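Local coordinates for protein Two-component system sensor histidine kinase (Bacteroides thetaiotaomicron, PDB 3OTT) that probably senses saccharides through this extracellular propeller and sandwich part of a membrane receptor that probably acts as a histidine kinase, at residues L432-C437 with F442-H447; L674-S679 with H740-R745; E696-E701 with I712-L717; W702-S707 with S727-D732. One frame throughout, in Å; residues are numbered along the deposited sequence.

In the fold
From the N terminus, the chain first lays down propeller blades, and interaction 1 is a hairpin in one of them: only four residues separate its two segments, on strands 431-436 and 441-445. The other three contacts lie in the C-terminal beta sandwich, with centres about 48 to 60 Å from that of interaction 1. Interaction 2 closes the longest loop, bringing strand 740-746 back over strand 674-679 and joining the two sheets of the sandwich. Interactions 3 and 4 are nested inside that loop and cross each other, since 696-701, 702-707, 712-717 and 727-732 alternate along the chain. Interaction 3 ties the sheets near a margin, whereas interaction 4 joins parts of a single sheet.

Interaction 1 (L432-C437 with F442-H447); sequences LWISTC and FVVDKH
Trp433 and Val443 form the non-hydrogen-bonded pair of an antiparallel hairpin, with the indole and the isopropyl group projecting together from one face of the sheet. The indole leaves CB with CG beside the backbone N (chi1 -78°), a turn that brings the ring across to the neighbouring strand. Beyond CG, Trp433 CD2 lies 3.6 Å from Val443 CG2, and that methyl sits almost squarely over the six-membered ring, 3.5 Å from its centroid, in a CH-pi contact. The outer atoms CE3, CZ3, CH2 and CZ2 of Trp433 all lie around this same methyl. On the pyrrole side Trp433 NE1 passes 3.9 Å from Val443 CG1, while its N-H is used by Asp427. An alanine in place of Trp433 would probably leave Val443 CG2 without its aromatic seat, and Asp427 without the indole donor.

The flanking pairs are the hydrogen-bonded ones. Leu432 N reaches Val444 O at 2.7 Å and Val444 N returns to Leu432 O; Ile434 and Phe442 repeat the exchange, with Phe442 N 2.9 Å from Ile434 O. Leu432 CD1 lies 3.8 Å from Lys446 CD, so the lysine's aliphatic part is packed while NZ carries its charge on to Asp381, Glu426 and Glu383. Thr436 OG1 comes up at the edge of the Phe442 ring, 3.6 Å from CE1; buried there, it has no polar partner in the model. In this propeller blade, therefore, backbone polarity is paired strand to strand, apolar and aromatic groups line both faces, and the charged amine is matched by acidic groups beyond the hairpin.

Interaction 2 (L674-S679 with H740-R745); sequences LSFELS and HILNIR
Phe676 sends the far end of its ring into the angle between Leu742 and Ile744, meeting each with a different carbon. CE2 of Phe676 lies 3.6 Å from Leu742 CD2, and the adjoining CZ of Phe676 is 3.7 Å from Ile744 CD1. Both methyls approach the ring obliquely. Ile744 comes head-on from the opposing strand, reaching out with its longer branch: CG1 stands beside the backbone N (chi1 -55°) and carries CD1 forward to the phenyl ring. Leu742 runs across the ring's direction and touches with a single methyl.

No hydrogen bond joins the two strands, and none could be expected of their backbones, since the CA atoms of Phe676 and Leu742 are 10.6 Å apart. Strand 674-679 takes its backbone partners within its own sheet, where Phe676 is bonded to Ile712, and the Phe676 side chain also packs on Leu641. Ile744 rests on Ile665 of the adjoining strand 664-667 in its own sheet. Purely apolar side chains interleaving between two facing sheets at this spacing are the hallmark of a beta-sandwich core, here in the C-terminal sandwich, whose strand 740-746 belongs to the Y_Y_Y family of the E-set clan, a group of immunoglobulin-like folds.

Interaction 3 (E696-E701 with I712-L717); sequences EGMDKE and ITYSNL
Tyr714 OH donates a hydrogen bond to Asp699 OD2, and the 2.5 Å between the two oxygens makes it short, though at this resolution the exact length should be read with caution. The acceptor lies near the plane of the phenol ring, at its edge, and the hydroxyl meets it almost in line with the carboxylate C-O bond. The flat groups are nevertheless turned against each other, with carboxylate and ring planes 56° apart. Next to this bond Met698 runs past the ring in the opposite direction, its CG 4.1 Å from Tyr714 CE2. Its chain starts out extended from the backbone N (chi1 176°) and then bends at both following torsions, which swings the methyl across to Leu717: Met698 CE and Leu717 CD2 are 3.5 Å apart, a tight fit for two carbons.

In the next shell, Leu695 N also donates to Asp699 OD2, so one carboxylate oxygen is gripped from two sources and the loop after strand 691-696 is bound back to that strand. The side chain of Tyr714 packs on Tyr693 and Leu695, and its backbone is bonded to Leu674; Leu717 leans on Leu695 and Leu674. A phenylalanine in place of Tyr714 would probably keep much of the ring packing but leave Asp699 with one donor fewer and its carboxylate freer to turn. The chemistry implies a polar link between the loop after strand 691-696 and strand 711-714 of the facing sheet: two donors converging on one oxygen would favour a charged carboxylate, with the methionine's carbons packed alongside.

Interaction 4 (W702-S707 with S727-D732); sequences WNFLKS and SKLERD
Along one face of the five-stranded sheet of the E-set sandwich, side chains reach across an intervening strand: Trp702 meets Ser727, and Phe704 meets Leu729, which lies at the end of strand 720-728 or just beyond it. The separation is bridged mainly from the aromatic side: the CA atoms of Phe704 and Leu729 are 8.9 Å apart. Trp702 spans the gap with the outer corner of its indole, placing CH2 4.2 Å from Ser727 CB. The serine approaches obliquely and offers its carbon; its hydroxyl is engaged instead by the carbonyl of Ser736.

Two residues further on, the pattern recurs with a fully apolar pair. Phe704 has CG beside its own backbone N (chi1 -62°), and its CE2 comes 4.2 Å from Leu729 CD1. Leu729 starts the other way, with CG opposite the backbone N (chi1 -163°), and stretches one methyl back towards the phenyl ring. The two side chains cross at about a right angle, and the methyl approaches the ring obliquely. Both approaches are looser than close van der Waals packing, and no hydrogen bond crosses between the segments.

Strand 691-696 fills the interval. Its backbone bonds to Asn703 and Leu705 on one flank and to Ser727 on the other, and Lys690, just before it, bonds to Leu729. Val692 touches both Trp702 and Phe704. Arg694 adds a cation-pi contact to Trp702, and Pro735 packs on the same side chain. Leu705, by contrast, turns to the interior, where it touches Leu678 and Ile712 of the facing sheet; the Trp702 and Phe704 row thus dresses the outer surface of the edge strand 703-704 and its neighbours.

Interaction 1 (L432-C437 with F442-H447)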
# COMPACT_ATOMS: atom_id res chain seq x y z
N LEU B 432 -38.06 -14.62 2.40
CA LEU B 432 -37.00 -13.99 1.62
C LEU B 432 -37.21 -14.26 0.16
O LEU B 432 -37.47 -15.39 -0.20
CB LEU B 432 -35.68 -14.62 2.03
CG LEU B 432 -34.50 -13.87 2.63
CD1 LEU B 432 -34.99 -12.71 3.48
CD2 LEU B 432 -33.67 -14.95 3.37
N TRP B 433 -37.15 -13.24 -0.68
CA TRP B 433 -37.35 -13.37 -2.15
C TRP B 433 -35.95 -13.21 -2.74
O TRP B 433 -35.26 -12.23 -2.44
CB TRP B 433 -38.29 -12.25 -2.64
CG TRP B 433 -39.76 -12.55 -2.35
CD1 TRP B 433 -40.38 -12.58 -1.11
CD2 TRP B 433 -40.77 -12.88 -3.31
NE1 TRP B 433 -41.71 -12.88 -1.26
CE2 TRP B 433 -41.97 -13.09 -2.59
CE3 TRP B 433 -40.78 -12.98 -4.71
CZ2 TRP B 433 -43.18 -13.43 -3.23
CZ3 TRP B 433 -41.99 -13.32 -5.36
CH2 TRP B 433 -43.16 -13.55 -4.62
N ILE B 434 -35.52 -14.20 -3.53
CA ILE B 434 -34.14 -14.25 -4.02
C ILE B 434 -34.12 -14.38 -5.53
O ILE B 434 -34.69 -15.31 -6.07
CB ILE B 434 -33.39 -15.44 -3.38
CG1 ILE B 434 -33.40 -15.31 -1.87
CG2 ILE B 434 -31.95 -15.56 -3.92
CD1 ILE B 434 -33.30 -16.66 -1.16
N SER B 435 -33.53 -13.41 -6.20
CA SER B 435 -33.47 -13.49 -7.63
C SER B 435 -32.10 -14.03 -8.03
O SER B 435 -31.08 -13.66 -7.46
CB SER B 435 -33.75 -12.13 -8.29
OG SER B 435 -32.62 -11.28 -8.30
N THR B 436 -32.10 -14.87 -9.05
CA THR B 436 -30.93 -15.58 -9.50
C THR B 436 -30.64 -15.40 -11.04
O THR B 436 -31.50 -15.03 -11.81
CB THR B 436 -31.24 -17.05 -9.15
OG1 THR B 436 -31.09 -17.22 -7.73
CG2 THR B 436 -30.34 -17.95 -9.78
N CYS B 437 -29.43 -15.71 -11.47
CA CYS B 437 -29.19 -15.99 -12.86
C CYS B 437 -29.36 -17.52 -12.99
O CYS B 437 -28.87 -18.29 -12.14
CB CYS B 437 -27.76 -15.54 -13.23
SG CYS B 437 -27.13 -16.06 -14.87
N PHE B 442 -36.53 -17.51 -6.10
CA PHE B 442 -36.83 -18.42 -5.00
C PHE B 442 -37.49 -17.61 -3.88
O PHE B 442 -37.07 -16.46 -3.58
CB PHE B 442 -35.53 -19.04 -4.43
CG PHE B 442 -34.78 -19.87 -5.43
CD1 PHE B 442 -33.92 -19.28 -6.38
CD2 PHE B 442 -34.90 -21.25 -5.42
CE1 PHE B 442 -33.20 -20.10 -7.33
CE2 PHE B 442 -34.22 -22.05 -6.38
CZ PHE B 442 -33.37 -21.48 -7.30
N VAL B 443 -38.52 -18.21 -3.27
CA VAL B 443 -39.19 -17.63 -2.13
C VAL B 443 -39.02 -18.61 -0.98
O VAL B 443 -39.46 -19.76 -1.11
CB VAL B 443 -40.65 -17.39 -2.40
CG1 VAL B 443 -41.31 -16.78 -1.18
CG2 VAL B 443 -40.85 -16.51 -3.68
N VAL B 444 -38.32 -18.17 0.08
CA VAL B 444 -37.87 -19.04 1.16
C VAL B 444 -38.33 -18.53 2.53
O VAL B 444 -38.31 -17.31 2.82
CB VAL B 444 -36.32 -19.08 1.18
CG1 VAL B 444 -35.77 -19.62 2.51
CG2 VAL B 444 -35.75 -19.92 -0.01
N ASP B 445 -38.75 -19.44 3.38
CA ASP B 445 -39.12 -19.08 4.73
C ASP B 445 -37.88 -18.64 5.54
O ASP B 445 -37.00 -19.44 5.82
CB ASP B 445 -39.87 -20.22 5.40
CG ASP B 445 -40.38 -19.83 6.83
OD1 ASP B 445 -39.56 -19.49 7.71
OD2 ASP B 445 -41.61 -19.89 7.05
N LYS B 446 -37.80 -17.36 5.88
CA LYS B 446 -36.57 -16.80 6.48
C LYS B 446 -36.12 -17.53 7.77
O LYS B 446 -34.97 -18.01 7.86
CB LYS B 446 -36.74 -15.31 6.72
CG LYS B 446 -35.44 -14.58 6.97
CD LYS B 446 -35.68 -13.15 7.23
CE LYS B 446 -36.03 -12.92 8.76
NZ LYS B 446 -35.74 -11.50 9.07
N HIS B 447 -37.02 -17.67 8.74
CA HIS B 447 -36.64 -18.36 10.01
C HIS B 447 -36.26 -19.81 9.85
O HIS B 447 -35.30 -20.25 10.46
CB HIS B 447 -37.65 -18.14 11.15
CG HIS B 447 -37.67 -16.71 11.61
ND1 HIS B 447 -38.79 -16.10 12.14
CD2 HIS B 447 -36.70 -15.76 11.59
CE1 HIS B 447 -38.51 -14.84 12.43
NE2 HIS B 447 -37.24 -14.61 12.10

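Interaction 2 (L674-S679 with H740-R745)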
# COMPACT_ATOMS: atom_id res chain seq x y z
N LEU B 674 -8.29 33.83 30.85
CA LEU B 674 -7.85 32.89 29.82
C LEU B 674 -8.52 33.09 28.46
O LEU B 674 -9.73 33.39 28.38
CB LEU B 674 -8.13 31.47 30.28
CG LEU B 674 -7.65 31.06 31.66
CD1 LEU B 674 -7.95 29.62 31.80
CD2 LEU B 674 -6.12 31.32 31.84
N SER B 675 -7.72 32.98 27.40
CA SER B 675 -8.27 32.91 26.04
C SER B 675 -7.68 31.76 25.29
O SER B 675 -6.58 31.33 25.58
CB SER B 675 -8.10 34.19 25.23
OG SER B 675 -8.90 35.19 25.75
N PHE B 676 -8.43 31.27 24.33
CA PHE B 676 -8.14 30.06 23.60
C PHE B 676 -8.53 30.41 22.17
O PHE B 676 -9.66 30.92 21.96
CB PHE B 676 -9.05 28.91 24.08
CG PHE B 676 -8.84 28.53 25.54
CD1 PHE B 676 -9.62 29.11 26.55
CD2 PHE B 676 -7.85 27.65 25.91
CE1 PHE B 676 -9.40 28.77 27.95
CE2 PHE B 676 -7.66 27.31 27.27
CZ PHE B 676 -8.45 27.90 28.29
N GLU B 677 -7.63 30.18 21.21
CA GLU B 677 -8.01 30.16 19.80
C GLU B 677 -8.15 28.73 19.37
O GLU B 677 -7.40 27.89 19.80
CB GLU B 677 -6.98 30.86 18.91
CG GLU B 677 -6.99 32.35 19.16
CD GLU B 677 -5.88 33.07 18.46
OE1 GLU B 677 -5.12 32.43 17.69
OE2 GLU B 677 -5.76 34.29 18.69
N LEU B 678 -9.08 28.50 18.47
CA LEU B 678 -9.43 27.14 18.03
C LEU B 678 -9.37 27.13 16.50
O LEU B 678 -9.59 28.16 15.86
CB LEU B 678 -10.85 26.77 18.53
CG LEU B 678 -12.02 27.54 17.90
CD1 LEU B 678 -12.59 26.83 16.65
CD2 LEU B 678 -13.12 27.71 18.89
N SER B 679 -9.10 25.99 15.90
CA SER B 679 -9.25 25.91 14.43
C SER B 679 -9.48 24.47 14.00
O SER B 679 -8.94 23.55 14.60
CB SER B 679 -7.99 26.47 13.75
OG SER B 679 -7.99 26.17 12.37
N HIS B 740 -13.88 18.78 20.98
CA HIS B 740 -12.59 18.92 21.64
C HIS B 740 -12.80 19.21 23.13
O HIS B 740 -13.56 20.10 23.48
CB HIS B 740 -11.79 20.06 21.03
CG HIS B 740 -10.35 20.04 21.42
ND1 HIS B 740 -9.44 19.19 20.83
CD2 HIS B 740 -9.66 20.77 22.32
CE1 HIS B 740 -8.25 19.40 21.36
NE2 HIS B 740 -8.35 20.36 22.26
N ILE B 741 -12.11 18.45 23.96
CA ILE B 741 -12.18 18.55 25.43
C ILE B 741 -10.82 18.95 26.01
O ILE B 741 -9.80 18.38 25.64
CB ILE B 741 -12.66 17.20 26.00
CG1 ILE B 741 -14.18 17.08 25.83
CG2 ILE B 741 -12.24 17.01 27.45
CD1 ILE B 741 -14.67 15.67 25.66
N LEU B 742 -10.79 19.98 26.85
CA LEU B 742 -9.58 20.38 27.60
C LEU B 742 -9.93 20.43 29.05
O LEU B 742 -10.77 21.23 29.40
CB LEU B 742 -9.12 21.79 27.18
CG LEU B 742 -7.87 22.31 27.94
CD1 LEU B 742 -6.60 21.46 27.76
CD2 LEU B 742 -7.63 23.76 27.67
N ASN B 743 -9.32 19.61 29.92
CA ASN B 743 -9.55 19.79 31.38
C ASN B 743 -8.63 20.87 31.93
O ASN B 743 -7.43 20.87 31.66
CB ASN B 743 -9.35 18.52 32.18
CG ASN B 743 -10.12 17.36 31.61
OD1 ASN B 743 -11.34 17.31 31.69
ND2 ASN B 743 -9.40 16.42 30.99
N ILE B 744 -9.21 21.81 32.62
CA ILE B 744 -8.49 22.92 33.26
C ILE B 744 -8.53 22.86 34.79
O ILE B 744 -9.62 22.77 35.38
CB ILE B 744 -9.07 24.27 32.78
CG1 ILE B 744 -9.04 24.35 31.19
CG2 ILE B 744 -8.24 25.40 33.36
CD1 ILE B 744 -10.00 25.45 30.61
N ARG B 745 -7.37 22.89 35.45
CA ARG B 745 -7.33 23.00 36.88
C ARG B 745 -6.74 24.36 37.26
O ARG B 745 -5.62 24.71 36.83
CB ARG B 745 -6.55 21.85 37.49
CG ARG B 745 -6.62 21.84 39.01
CD ARG B 745 -5.75 20.75 39.65
NE ARG B 745 -5.90 20.74 41.11
CZ ARG B 745 -5.13 20.07 41.98
NH1 ARG B 745 -4.11 19.31 41.56
NH2 ARG B 745 -5.38 20.17 43.30

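Interaction 3 (E696-E701 with I712-L717)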
# COMPACT_ATOMS: atom_id res chain seq x y z
N GLU B 696 -17.62 23.45 31.49
CA GLU B 696 -18.15 22.68 32.61
C GLU B 696 -17.58 23.16 33.93
O GLU B 696 -16.37 23.29 34.07
CB GLU B 696 -17.89 21.17 32.46
CG GLU B 696 -18.86 20.45 31.51
CD GLU B 696 -20.34 20.56 31.96
OE1 GLU B 696 -20.63 20.43 33.19
OE2 GLU B 696 -21.19 20.81 31.06
N GLY B 697 -18.47 23.45 34.87
CA GLY B 697 -18.09 24.03 36.17
C GLY B 697 -18.43 25.52 36.24
O GLY B 697 -18.26 26.17 37.28
N MET B 698 -18.95 26.04 35.12
CA MET B 698 -19.19 27.46 34.97
C MET B 698 -20.48 27.58 34.21
O MET B 698 -21.48 28.01 34.78
CB MET B 698 -18.02 28.14 34.25
CG MET B 698 -18.18 29.64 33.92
SD MET B 698 -18.43 30.64 35.38
CE MET B 698 -16.84 30.45 36.23
N ASP B 699 -20.48 27.14 32.96
CA ASP B 699 -21.64 27.24 32.07
C ASP B 699 -22.65 26.13 32.28
O ASP B 699 -22.28 24.98 32.55
CB ASP B 699 -21.21 27.17 30.61
CG ASP B 699 -20.53 28.42 30.16
OD1 ASP B 699 -21.10 29.54 30.29
OD2 ASP B 699 -19.41 28.29 29.66
N LYS B 700 -23.90 26.50 32.08
CA LYS B 700 -25.00 25.56 32.14
C LYS B 700 -25.48 25.21 30.74
O LYS B 700 -26.25 24.25 30.55
CB LYS B 700 -26.19 26.18 32.91
CG LYS B 700 -26.05 26.14 34.44
CD LYS B 700 -27.42 26.49 35.12
CE LYS B 700 -28.48 25.36 34.90
NZ LYS B 700 -29.88 25.79 35.23
N GLU B 701 -25.12 26.08 29.80
CA GLU B 701 -25.63 26.00 28.44
C GLU B 701 -24.51 26.24 27.47
O GLU B 701 -23.45 26.74 27.83
CB GLU B 701 -26.73 27.05 28.18
CG GLU B 701 -27.86 27.12 29.22
CD GLU B 701 -28.90 26.03 29.09
OE1 GLU B 701 -29.86 26.06 29.90
OE2 GLU B 701 -28.78 25.15 28.21
N ILE B 712 -12.07 32.15 22.31
CA ILE B 712 -12.95 31.88 23.42
C ILE B 712 -12.33 32.48 24.68
O ILE B 712 -11.19 32.19 24.98
CB ILE B 712 -13.13 30.37 23.60
CG1 ILE B 712 -13.98 29.81 22.44
CG2 ILE B 712 -13.77 30.02 25.02
CD1 ILE B 712 -14.03 28.25 22.45
N THR B 713 -13.07 33.33 25.40
CA THR B 713 -12.50 34.04 26.53
C THR B 713 -13.32 33.85 27.82
O THR B 713 -14.55 34.03 27.84
CB THR B 713 -12.21 35.55 26.18
OG1 THR B 713 -11.50 36.19 27.27
CG2 THR B 713 -13.52 36.32 25.97
N TYR B 714 -12.64 33.52 28.91
CA TYR B 714 -13.26 33.49 30.24
C TYR B 714 -12.47 34.36 31.16
O TYR B 714 -11.26 34.34 31.11
CB TYR B 714 -13.25 32.07 30.79
CG TYR B 714 -14.34 31.27 30.24
CD1 TYR B 714 -14.11 30.43 29.14
CD2 TYR B 714 -15.64 31.33 30.76
CE1 TYR B 714 -15.10 29.70 28.55
CE2 TYR B 714 -16.69 30.54 30.16
CZ TYR B 714 -16.39 29.74 29.06
OH TYR B 714 -17.32 28.95 28.42
N SER B 715 -13.13 35.14 32.00
CA SER B 715 -12.41 36.00 32.98
C SER B 715 -12.76 35.64 34.45
O SER B 715 -13.78 34.99 34.71
CB SER B 715 -12.71 37.45 32.67
OG SER B 715 -14.07 37.67 32.96
N ASN B 716 -11.87 36.03 35.39
CA ASN B 716 -12.07 35.83 36.81
C ASN B 716 -12.47 34.42 37.25
O ASN B 716 -13.38 34.27 38.08
CB ASN B 716 -13.16 36.76 37.34
CG ASN B 716 -12.97 38.17 36.93
OD1 ASN B 716 -13.87 38.76 36.33
ND2 ASN B 716 -11.82 38.74 37.25
N LEU B 717 -11.79 33.40 36.73
CA LEU B 717 -12.10 32.08 37.18
C LEU B 717 -11.58 31.89 38.59
O LEU B 717 -10.50 32.37 38.91
CB LEU B 717 -11.57 31.01 36.24
CG LEU B 717 -12.17 31.15 34.82
CD1 LEU B 717 -11.40 30.30 33.86
CD2 LEU B 717 -13.62 30.69 34.90

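Interaction 4 (W702-S707 with S727-D732)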
# COMPACT_ATOMS: atom_id res chain seq x y z
N TRP B 702 -24.77 25.92 26.21
CA TRP B 702 -23.85 26.22 25.11
C TRP B 702 -23.71 27.72 24.85
O TRP B 702 -24.65 28.47 25.00
CB TRP B 702 -24.39 25.54 23.88
CG TRP B 702 -24.17 24.04 23.80
CD1 TRP B 702 -25.13 23.07 23.80
CD2 TRP B 702 -22.92 23.36 23.67
NE1 TRP B 702 -24.56 21.83 23.68
CE2 TRP B 702 -23.21 21.97 23.60
CE3 TRP B 702 -21.58 23.78 23.59
CZ2 TRP B 702 -22.20 20.98 23.47
CZ3 TRP B 702 -20.57 22.78 23.45
CH2 TRP B 702 -20.89 21.41 23.38
N ASN B 703 -22.53 28.17 24.43
CA ASN B 703 -22.37 29.53 23.97
C ASN B 703 -22.07 29.43 22.48
O ASN B 703 -21.50 28.45 22.05
CB ASN B 703 -21.21 30.19 24.70
CG ASN B 703 -21.38 30.18 26.24
OD1 ASN B 703 -20.87 29.29 26.94
ND2 ASN B 703 -22.09 31.17 26.75
N PHE B 704 -22.45 30.45 21.72
CA PHE B 704 -22.24 30.51 20.27
C PHE B 704 -21.17 31.50 19.89
O PHE B 704 -21.05 32.56 20.51
CB PHE B 704 -23.55 30.88 19.60
CG PHE B 704 -24.61 29.88 19.82
CD1 PHE B 704 -25.28 29.82 21.06
CD2 PHE B 704 -24.92 28.94 18.84
CE1 PHE B 704 -26.23 28.84 21.28
CE2 PHE B 704 -25.87 27.96 19.06
CZ PHE B 704 -26.54 27.90 20.27
N LEU B 705 -20.38 31.18 18.88
CA LEU B 705 -19.31 32.10 18.47
C LEU B 705 -19.65 33.19 17.41
O LEU B 705 -19.49 34.41 17.66
CB LEU B 705 -18.01 31.35 18.14
CG LEU B 705 -17.16 31.04 19.39
CD1 LEU B 705 -16.03 30.08 19.11
CD2 LEU B 705 -16.62 32.33 20.08
N LYS B 706 -20.15 32.81 16.25
CA LYS B 706 -20.11 33.78 15.12
C LYS B 706 -18.87 33.42 14.33
O LYS B 706 -17.77 33.29 14.92
CB LYS B 706 -20.00 35.24 15.59
CG LYS B 706 -20.41 36.29 14.54
CD LYS B 706 -21.91 36.64 14.68
CE LYS B 706 -22.50 37.32 13.42
NZ LYS B 706 -22.83 36.35 12.32
N SER B 707 -19.05 33.21 13.03
CA SER B 707 -18.05 32.41 12.26
C SER B 707 -16.68 33.06 12.11
O SER B 707 -15.64 32.37 12.05
CB SER B 707 -18.55 31.87 10.90
OG SER B 707 -19.55 32.71 10.32
N SER B 727 -17.30 22.39 20.06
CA SER B 727 -17.88 21.50 19.02
C SER B 727 -18.34 22.28 17.82
O SER B 727 -18.78 23.40 17.94
CB SER B 727 -19.05 20.66 19.63
OG SER B 727 -19.51 19.70 18.69
N LYS B 728 -18.23 21.69 16.63
CA LYS B 728 -18.73 22.29 15.41
C LYS B 728 -20.23 22.31 15.46
O LYS B 728 -20.83 21.33 15.86
CB LYS B 728 -18.34 21.43 14.19
CG LYS B 728 -18.46 22.22 12.84
CD LYS B 728 -18.86 21.38 11.61
CE LYS B 728 -17.86 20.27 11.30
NZ LYS B 728 -17.84 19.90 9.85
N LEU B 729 -20.84 23.42 15.04
CA LEU B 729 -22.29 23.50 14.85
C LEU B 729 -22.69 22.79 13.55
O LEU B 729 -22.28 23.17 12.45
CB LEU B 729 -22.76 24.96 14.86
CG LEU B 729 -24.24 25.29 15.07
CD1 LEU B 729 -24.72 24.90 16.49
CD2 LEU B 729 -24.51 26.77 14.77
N GLU B 730 -23.45 21.72 13.69
CA GLU B 730 -23.78 20.85 12.57
C GLU B 730 -24.83 21.54 11.68
O GLU B 730 -25.47 22.50 12.11
CB GLU B 730 -24.27 19.51 13.14
CG GLU B 730 -23.98 18.26 12.32
CD GLU B 730 -22.49 18.00 11.99
OE1 GLU B 730 -21.58 18.28 12.83
OE2 GLU B 730 -22.25 17.48 10.87
N ARG B 731 -25.02 21.06 10.45
CA ARG B 731 -25.96 21.71 9.51
C ARG B 731 -27.44 21.75 9.94
O ARG B 731 -28.17 22.67 9.57
CB ARG B 731 -25.77 21.13 8.10
CG ARG B 731 -24.42 21.56 7.48
CD ARG B 731 -23.85 20.53 6.50
NE ARG B 731 -24.54 20.54 5.20
CZ ARG B 731 -25.52 19.71 4.86
NH1 ARG B 731 -25.96 18.80 5.73
NH2 ARG B 731 -26.07 19.78 3.65
N ASP B 732 -27.85 20.79 10.76
CA ASP B 732 -29.14 20.82 11.47
C ASP B 732 -29.22 21.95 12.51
O ASP B 732 -30.31 22.41 12.84
CB ASP B 732 -29.40 19.49 12.21
CG ASP B 732 -28.70 18.29 11.56
OD1 ASP B 732 -27.45 18.16 11.68
OD2 ASP B 732 -29.41 17.45 10.95